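Local coordinates for membrane protein (Acinetobacter baumannii AB307-0294, PDB 5DL5) that forms a beta-barrel in the bacterial outer membrane that probably lets small molecules through, with a likely part in antibiotic uptake, at residues Y322-F326 with E374-F378; N399-R403 with G414-E418. One frame throughout, in Å; residues are numbered along the deposited sequence.

Contact 1 of 2, residues Y322-F326 with E374-F378; sequences YMSDF and EREFF. With C8E ((hydroxyethyloxy)tri(ethyloxy)octane), chain B.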
ATOM      1  N   TYR A 322       7.111  -5.999   5.187  1.00 33.76           N
ATOM      2  CA  TYR A 322       8.245  -5.047   5.120  1.00 37.78           C
ATOM      3  C   TYR A 322       8.814  -5.163   3.727  1.00 35.79           C
ATOM      4  O   TYR A 322       8.128  -4.814   2.814  1.00 39.21           O
ATOM      5  CB  TYR A 322       9.320  -5.310   6.238  1.00 37.03           C
ATOM      6  CG  TYR A 322       8.783  -5.055   7.661  1.00 35.14           C
ATOM      7  CD1 TYR A 322       8.689  -3.737   8.160  1.00 34.54           C
ATOM      8  CD2 TYR A 322       8.285  -6.108   8.451  1.00 33.61           C
ATOM      9  CE1 TYR A 322       8.121  -3.469   9.405  1.00 35.24           C
ATOM     10  CE2 TYR A 322       7.721  -5.866   9.694  1.00 35.08           C
ATOM     11  CZ  TYR A 322       7.728  -4.558  10.205  1.00 36.28           C
ATOM     12  OH  TYR A 322       7.235  -4.322  11.457  1.00 35.54           O
ATOM     13  N   MET A 323       9.993  -5.719   3.492  1.00 37.40           N
ATOM     14  CA  MET A 323      10.406  -5.921   2.107  1.00 35.53           C
ATOM     15  C   MET A 323       9.624  -7.154   1.619  1.00 36.84           C
ATOM     16  O   MET A 323       8.977  -7.098   0.609  1.00 32.57           O
ATOM     17  CB  MET A 323      11.888  -6.110   1.928  1.00 38.26           C
ATOM     18  CG  MET A 323      12.156  -6.438   0.452  1.00 38.84           C
ATOM     19  SD  MET A 323      13.872  -6.790   0.179  1.00 44.37           S
ATOM     20  CE  MET A 323      14.073  -8.370   0.956  1.00 46.46           C
ATOM     21  N   SER A 324       9.669  -8.281   2.351  1.00 31.99           N
ATOM     22  CA  SER A 324       8.771  -9.393   2.045  1.00 32.11           C
ATOM     23  C   SER A 324       7.446  -9.199   2.696  1.00 30.54           C
ATOM     24  O   SER A 324       7.348  -8.622   3.779  1.00 29.87           O
ATOM     25  CB  SER A 324       9.371 -10.749   2.547  1.00 35.96           C
ATOM     26  OG  SER A 324       8.420 -11.760   2.454  1.00 33.01           O
ATOM     27  N   ASP A 325       6.395  -9.701   2.061  1.00 31.83           N
ATOM     28  CA  ASP A 325       5.064  -9.602   2.634  1.00 30.51           C
ATOM     29  C   ASP A 325       4.579 -10.880   3.281  1.00 28.95           C
ATOM     30  O   ASP A 325       3.412 -10.911   3.762  1.00 30.12           O
ATOM     31  CB  ASP A 325       4.092  -9.224   1.576  1.00 30.46           C
ATOM     32  CG  ASP A 325       4.288  -7.764   1.127  1.00 34.12           C
ATOM     33  OD1 ASP A 325       4.412  -6.857   1.961  1.00 34.23           O
ATOM     34  OD2 ASP A 325       4.214  -7.569  -0.065  1.00 33.18           O
ATOM     35  N   PHE A 326       5.374 -11.937   3.294  1.00 30.35           N
ATOM     36  CA  PHE A 326       4.968 -13.176   4.095  1.00 30.13           C
ATOM     37  C   PHE A 326       3.616 -13.709   3.623  1.00 29.15           C
ATOM     38  O   PHE A 326       2.720 -14.018   4.359  1.00 29.73           O
ATOM     39  CB  PHE A 326       5.085 -12.968   5.628  1.00 29.97           C
ATOM     40  CG  PHE A 326       6.545 -12.652   6.044  1.00 31.15           C
ATOM     41  CD1 PHE A 326       7.060 -11.363   5.927  1.00 30.63           C
ATOM     42  CD2 PHE A 326       7.417 -13.665   6.434  1.00 31.62           C
ATOM     43  CE1 PHE A 326       8.439 -11.098   6.188  1.00 33.22           C
ATOM     44  CE2 PHE A 326       8.781 -13.430   6.754  1.00 32.24           C
ATOM     45  CZ  PHE A 326       9.302 -12.141   6.550  1.00 33.73           C
ATOM     46  N   GLU A 374      11.595 -18.121   5.222  1.00 33.37           N
ATOM     47  CA  GLU A 374      12.236 -16.860   4.996  1.00 33.78           C
ATOM     48  C   GLU A 374      12.297 -16.090   6.316  1.00 33.19           C
ATOM     49  O   GLU A 374      11.506 -16.356   7.242  1.00 32.02           O
ATOM     50  CB  GLU A 374      11.426 -16.030   3.996  1.00 31.12           C
ATOM     51  CG  GLU A 374      10.021 -15.680   4.438  1.00 30.43           C
ATOM     52  CD  GLU A 374       9.207 -14.881   3.351  1.00 32.76           C
ATOM     53  OE1 GLU A 374       7.961 -14.956   3.302  1.00 28.95           O
ATOM     54  OE2 GLU A 374       9.813 -14.121   2.522  1.00 34.87           O
ATOM     55  N   ARG A 375      13.271 -15.195   6.405  1.00 33.27           N
ATOM     56  CA  ARG A 375      13.278 -14.259   7.473  1.00 35.23           C
ATOM     57  C   ARG A 375      13.829 -12.898   7.088  1.00 34.02           C
ATOM     58  O   ARG A 375      14.712 -12.798   6.244  1.00 33.89           O
ATOM     59  CB  ARG A 375      14.188 -14.810   8.611  1.00 37.21           C
ATOM     60  CG  ARG A 375      15.629 -14.756   8.319  1.00 41.17           C
ATOM     61  CD  ARG A 375      16.403 -15.378   9.484  1.00 48.90           C
ATOM     62  NE  ARG A 375      17.787 -15.233   9.183  1.00 55.66           N
ATOM     63  CZ  ARG A 375      18.549 -16.146   8.603  1.00 64.11           C
ATOM     64  NH1 ARG A 375      18.060 -17.362   8.305  1.00 63.09           N
ATOM     65  NH2 ARG A 375      19.814 -15.824   8.318  1.00 68.50           N
ATOM     66  N   GLU A 376      13.396 -11.927   7.877  1.00 34.14           N
ATOM     67  CA  GLU A 376      13.720 -10.573   7.654  1.00 36.67           C
ATOM     68  C   GLU A 376      13.977  -9.835   8.940  1.00 34.50           C
ATOM     69  O   GLU A 376      13.147  -9.871   9.857  1.00 35.39           O
ATOM     70  CB  GLU A 376      12.556  -9.851   6.892  1.00 35.11           C
ATOM     71  CG  GLU A 376      13.002  -8.514   6.325  1.00 35.60           C
ATOM     72  CD  GLU A 376      11.957  -7.827   5.420  1.00 43.78           C
ATOM     73  OE1 GLU A 376      12.105  -6.578   5.252  1.00 43.58           O
ATOM     74  OE2 GLU A 376      11.002  -8.478   4.858  1.00 40.89           O
ATOM     75  N   PHE A 377      15.119  -9.204   8.989  1.00 34.20           N
ATOM     76  CA  PHE A 377      15.518  -8.222  10.027  1.00 37.11           C
ATOM     77  C   PHE A 377      15.437  -6.762   9.462  1.00 36.49           C
ATOM     78  O   PHE A 377      16.119  -6.398   8.475  1.00 34.12           O
ATOM     79  CB  PHE A 377      16.937  -8.486  10.577  1.00 40.85           C
ATOM     80  CG  PHE A 377      17.315  -7.585  11.767  1.00 49.78           C
ATOM     81  CD1 PHE A 377      16.407  -7.335  12.831  1.00 53.61           C
ATOM     82  CD2 PHE A 377      18.612  -6.948  11.853  1.00 55.40           C
ATOM     83  CE1 PHE A 377      16.771  -6.503  13.910  1.00 56.29           C
ATOM     84  CE2 PHE A 377      18.973  -6.147  12.953  1.00 57.14           C
ATOM     85  CZ  PHE A 377      18.078  -5.928  13.969  1.00 56.39           C
ATOM     86  N   PHE A 378      14.555  -5.972  10.052  1.00 36.80           N
ATOM     87  CA  PHE A 378      14.235  -4.625   9.522  1.00 37.30           C
ATOM     88  C   PHE A 378      14.633  -3.546  10.547  1.00 38.23           C
ATOM     89  O   PHE A 378      14.378  -3.728  11.798  1.00 36.35           O
ATOM     90  CB  PHE A 378      12.702  -4.617   9.317  1.00 35.31           C
ATOM     91  CG  PHE A 378      12.143  -3.221   8.993  1.00 35.91           C
ATOM     92  CD1 PHE A 378      12.202  -2.744   7.674  1.00 35.96           C
ATOM     93  CD2 PHE A 378      11.590  -2.415   9.969  1.00 34.81           C
ATOM     94  CE1 PHE A 378      11.671  -1.466   7.369  1.00 37.07           C
ATOM     95  CE2 PHE A 378      11.153  -1.110   9.680  1.00 34.64           C
ATOM     96  CZ  PHE A 378      11.141  -0.664   8.386  1.00 32.91           C
TER
HETATM   97  C6  C8E B 501       9.637  -4.359 -13.560  1.00 54.91           C
HETATM   98  C7  C8E B 501      10.702  -3.864 -12.539  1.00 51.18           C
HETATM   99  C8  C8E B 501      11.650  -4.942 -11.961  1.00 53.90           C
HETATM  100  O9  C8E B 501      12.049  -4.733 -10.558  1.00 41.62           O
HETATM  101  C10 C8E B 501      11.648  -5.885  -9.824  1.00 60.43           C
HETATM  102  C11 C8E B 501      10.181  -5.740  -9.382  1.00 52.13           C
HETATM  103  O12 C8E B 501       9.881  -6.576  -8.285  1.00 64.71           O
HETATM  104  C13 C8E B 501      10.583  -6.330  -7.059  1.00 56.96           C
HETATM  105  C14 C8E B 501       9.777  -5.438  -6.152  1.00 55.62           C
HETATM  106  O15 C8E B 501       9.630  -5.928  -4.822  1.00 63.94           O
HETATM  107  C16 C8E B 501       9.087  -7.241  -4.618  1.00 67.29           C
HETATM  108  C17 C8E B 501       8.315  -7.130  -3.305  1.00 73.13           C
HETATM  109  O18 C8E B 501       8.983  -6.085  -2.534  1.00 77.61           O
HETATM  110  C19 C8E B 501       8.110  -5.255  -1.755  1.00 78.88           C
HETATM  111  C20 C8E B 501       8.958  -4.324  -0.905  1.00 69.34           C
HETATM  112  O21 C8E B 501       8.295  -3.587   0.162  1.00 63.28           O

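Contact 2 of 2, residues N399-R403 with G414-E418; sequences NSYYR and GDTNE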
ATOM      1  N   ASN A 399      16.553  -0.236   6.406  1.00 38.17           N
ATOM      2  CA  ASN A 399      17.307  -1.384   5.910  1.00 41.42           C
ATOM      3  C   ASN A 399      16.642  -2.724   6.289  1.00 42.49           C
ATOM      4  O   ASN A 399      16.087  -2.877   7.419  1.00 38.43           O
ATOM      5  CB  ASN A 399      18.692  -1.337   6.499  1.00 46.09           C
ATOM      6  CG  ASN A 399      19.511  -2.602   6.179  1.00 51.62           C
ATOM      7  OD1 ASN A 399      19.724  -3.494   7.038  1.00 47.46           O
ATOM      8  ND2 ASN A 399      19.966  -2.690   4.964  1.00 50.64           N
ATOM      9  N   SER A 400      16.676  -3.657   5.325  1.00 41.76           N
ATOM     10  CA  SER A 400      16.233  -5.029   5.485  1.00 40.29           C
ATOM     11  C   SER A 400      17.333  -5.982   5.146  1.00 42.51           C
ATOM     12  O   SER A 400      17.944  -5.921   4.029  1.00 42.57           O
ATOM     13  CB  SER A 400      15.037  -5.323   4.627  1.00 38.21           C
ATOM     14  OG  SER A 400      13.972  -4.698   5.234  1.00 38.63           O
ATOM     15  N   TYR A 401      17.613  -6.861   6.096  1.00 39.85           N
ATOM     16  CA  TYR A 401      18.512  -7.985   5.823  1.00 42.86           C
ATOM     17  C   TYR A 401      17.574  -9.236   5.681  1.00 40.00           C
ATOM     18  O   TYR A 401      16.860  -9.588   6.640  1.00 36.91           O
ATOM     19  CB  TYR A 401      19.665  -8.067   6.885  1.00 46.50           C
ATOM     20  CG  TYR A 401      20.500  -9.385   6.900  1.00 54.28           C
ATOM     21  CD1 TYR A 401      20.078 -10.443   7.697  1.00 61.51           C
ATOM     22  CD2 TYR A 401      21.716  -9.539   6.229  1.00 62.13           C
ATOM     23  CE1 TYR A 401      20.732 -11.653   7.775  1.00 61.54           C
ATOM     24  CE2 TYR A 401      22.427 -10.768   6.332  1.00 66.18           C
ATOM     25  CZ  TYR A 401      21.885 -11.838   7.093  1.00 65.38           C
ATOM     26  OH  TYR A 401      22.455 -13.113   7.309  1.00 70.74           O
ATOM     27  N   TYR A 402      17.494  -9.798   4.459  1.00 36.27           N
ATOM     28  CA  TYR A 402      16.517 -10.764   4.148  1.00 34.67           C
ATOM     29  C   TYR A 402      17.161 -12.041   3.655  1.00 37.71           C
ATOM     30  O   TYR A 402      18.063 -11.983   2.810  1.00 35.58           O
ATOM     31  CB  TYR A 402      15.545 -10.224   3.125  1.00 34.86           C
ATOM     32  CG  TYR A 402      14.589 -11.247   2.568  1.00 34.21           C
ATOM     33  CD1 TYR A 402      13.394 -11.536   3.240  1.00 33.73           C
ATOM     34  CD2 TYR A 402      14.877 -11.940   1.403  1.00 36.52           C
ATOM     35  CE1 TYR A 402      12.495 -12.456   2.761  1.00 32.67           C
ATOM     36  CE2 TYR A 402      14.028 -12.940   0.927  1.00 36.92           C
ATOM     37  CZ  TYR A 402      12.807 -13.168   1.600  1.00 33.55           C
ATOM     38  OH  TYR A 402      11.922 -14.094   1.178  1.00 31.70           O
ATOM     39  N   ARG A 403      16.714 -13.198   4.208  1.00 34.36           N
ATOM     40  CA  ARG A 403      17.235 -14.461   3.791  1.00 36.96           C
ATOM     41  C   ARG A 403      16.119 -15.488   3.612  1.00 36.54           C
ATOM     42  O   ARG A 403      15.196 -15.477   4.358  1.00 35.05           O
ATOM     43  CB  ARG A 403      18.266 -15.025   4.816  1.00 39.49           C
ATOM     44  CG  ARG A 403      19.594 -14.250   4.943  1.00 46.18           C
ATOM     45  CD  ARG A 403      20.423 -14.174   3.680  1.00 50.41           C
ATOM     46  NE  ARG A 403      21.621 -13.295   3.808  1.00 54.38           N
ATOM     47  CZ  ARG A 403      21.662 -11.971   3.631  1.00 59.05           C
ATOM     48  NH1 ARG A 403      20.583 -11.267   3.330  1.00 58.75           N
ATOM     49  NH2 ARG A 403      22.823 -11.322   3.740  1.00 59.84           N
ATOM     50  N   GLY A 414      14.433 -13.529  -2.970  1.00 39.96           N
ATOM     51  CA  GLY A 414      15.824 -14.016  -3.028  1.00 40.76           C
ATOM     52  C   GLY A 414      16.625 -13.322  -1.906  1.00 40.26           C
ATOM     53  O   GLY A 414      16.207 -12.254  -1.439  1.00 40.89           O
ATOM     54  N   ASP A 415      17.772 -13.910  -1.488  1.00 39.41           N
ATOM     55  CA  ASP A 415      18.535 -13.287  -0.424  1.00 39.35           C
ATOM     56  C   ASP A 415      18.929 -11.849  -0.823  1.00 40.24           C
ATOM     57  O   ASP A 415      19.432 -11.659  -1.955  1.00 43.35           O
ATOM     58  CB  ASP A 415      19.812 -14.041  -0.143  1.00 39.97           C
ATOM     59  CG  ASP A 415      19.576 -15.402   0.473  1.00 40.74           C
ATOM     60  OD1 ASP A 415      18.463 -15.806   0.753  1.00 38.45           O
ATOM     61  OD2 ASP A 415      20.549 -16.035   0.744  1.00 45.57           O
ATOM     62  N   THR A 416      18.805 -10.897   0.105  1.00 38.57           N
ATOM     63  CA  THR A 416      18.913  -9.469  -0.166  1.00 40.47           C
ATOM     64  C   THR A 416      19.229  -8.654   1.052  1.00 39.82           C
ATOM     65  O   THR A 416      18.716  -8.920   2.134  1.00 38.56           O
ATOM     66  CB  THR A 416      17.515  -8.926  -0.645  1.00 43.67           C
ATOM     67  OG1 THR A 416      17.154  -9.549  -1.875  1.00 46.10           O
ATOM     68  CG2 THR A 416      17.496  -7.416  -0.815  1.00 44.26           C
ATOM     69  N   ASN A 417      20.029  -7.631   0.828  1.00 38.95           N
ATOM     70  CA  ASN A 417      20.270  -6.534   1.690  1.00 40.41           C
ATOM     71  C   ASN A 417      19.667  -5.346   0.926  1.00 37.97           C
ATOM     72  O   ASN A 417      20.210  -4.934  -0.107  1.00 41.38           O
ATOM     73  CB  ASN A 417      21.811  -6.372   1.892  1.00 44.18           C
ATOM     74  CG  ASN A 417      22.473  -7.699   2.448  1.00 52.53           C
ATOM     75  OD1 ASN A 417      21.803  -8.607   2.980  1.00 57.22           O
ATOM     76  ND2 ASN A 417      23.787  -7.816   2.290  1.00 60.49           N
ATOM     77  N   GLU A 418      18.708  -4.720   1.518  1.00 36.21           N
ATOM     78  CA  GLU A 418      17.938  -3.646   0.903  1.00 37.66           C
ATOM     79  C   GLU A 418      18.189  -2.397   1.700  1.00 38.69           C
ATOM     80  O   GLU A 418      18.145  -2.441   2.917  1.00 39.37           O
ATOM     81  CB  GLU A 418      16.438  -3.866   0.932  1.00 35.60           C
ATOM     82  CG  GLU A 418      15.649  -2.677   0.301  1.00 37.67           C
ATOM     83  CD  GLU A 418      14.118  -2.846   0.198  1.00 41.54           C
ATOM     84  OE1 GLU A 418      13.448  -2.834   1.189  1.00 45.53           O
ATOM     85  OE2 GLU A 418      13.557  -2.928  -0.920  1.00 47.97           O
TER
HETATM   86  O   HOH W   1      12.409 -14.917  -1.498  1.00 36.46           O

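Contact 1 of 2, residues Y322-F326 with E374-F378
A loop folded inward against a strand of the porin barrel brings Met323 and Ser324 onto the carboxylate of Glu376. The two backbone N-H groups are gripped side by side. Met323 N donates to Glu376 OE1 at 2.9 Å, on the syn lone pair, with an N-H...O angle of 162°. Ser324 N donates to Glu376 OE2 at 2.8 Å, also on the syn side but somewhat out of the carboxylate plane. Glu376 reaches the loop because its CG is anti to the backbone N (chi1 -165°) and the rest of the chain is extended. Its OE1 is also hydrogen-bonded to Ser400 OG of the next strand, so the carboxylate is fixed from two directions. Ser324 OG donates to OE2 of Glu374, two residues earlier on the strand, at 2.7 Å, from above that carboxylate plane. Glu374 OE2 has a second partner in Tyr402 OH. Ser324 OG in turn accepts from Phe326 N at 3.2 Å, an ST turn that ties the loop to itself.

This is the OprD-family barrel fold. Strand 371-384 belongs to the wall, and residues 322-326 lie in the connection between strands 289-300 and 332-341, which probably corresponds to the loop L7 that narrows the pore in relatives.

Two aromatic rings flank the Glu376 grip. Over one face of the Phe326 ring lies the Glu374 carboxylate, with Glu374 CG 3.5 Å from Phe326 CE2. At the other end Tyr322 CD1 lies over the centre of the Phe378 ring, 3.6 Å from Phe378 CG, with the ring planes 32° apart. Tyr322 OH bonds to Gln335 and Gln337. Tyr322 O accepts from the bound detergent, whose O21 is 2.9 Å away.

Contact 2 of 2, residues N399-R403 with G414-E418
Arg403 folds back over the neighbouring strand and lays its guanidinium nearly coplanar with the side-chain amide of Asn417, the planes 25° apart. Arg403 NH1 donates to Asn417 OD1 at 2.9 Å, with the oxygen close to the guanidinium plane. The same nitrogen donates to Tyr402 O at 2.7 Å and, weakly, to Thr416 O. The bend at chi2 (-61°) turns the chain back to reach them. Tyr402 O also accepts from Thr416 N at 3.0 Å, the two donors coming from opposite faces of its carbonyl plane. The Asp415 side chain crosses that of Arg403 at about a right angle, OD2 3.5 Å from Arg403 CD, and its OD1 accepts from Ala404 N.

The segments belong to the beta hairpin of strands 394-404 and 416-428, antiparallel wall strands of the barrel. Ser400 with Glu418 and Tyr402 with Thr416 are hydrogen-bonded pairs; Tyr401 with Asn417 is a non-hydrogen-bonded pair. On the opposite face from Asn417, Tyr402 presents its ring edge to Gly414, CD2 being 3.2 Å from Gly414 O. Tyr402 OH, which also bonds to Glu374, is joined to Gly414 N by a water. The Glu418 carboxylate forms salt bridges with Arg41 and Arg420.

Overall arrangement
The two contacts are neighbours on the barrel wall, their centres about 8 Å apart, because strands 371-384 and 394-404 are neighbours in the sheet. Contact 1 is buried and joins an inward loop to the wall through carboxylates and aromatic rings. Contact 2 is partly buried and joins two wall strands through regular backbone bonds, with an arginine and amide on the Tyr401 face. They meet directly. Tyr402 OH and Glu374 OE2 are 2.5 Å apart, and Ser400 OG and Glu376 OE1 are 2.6 Å apart, both probable hydrogen bonds. Met323 CE also packs on Tyr402 CB. Strand 394-404 thus probably helps to position the glutamates that hold the loop.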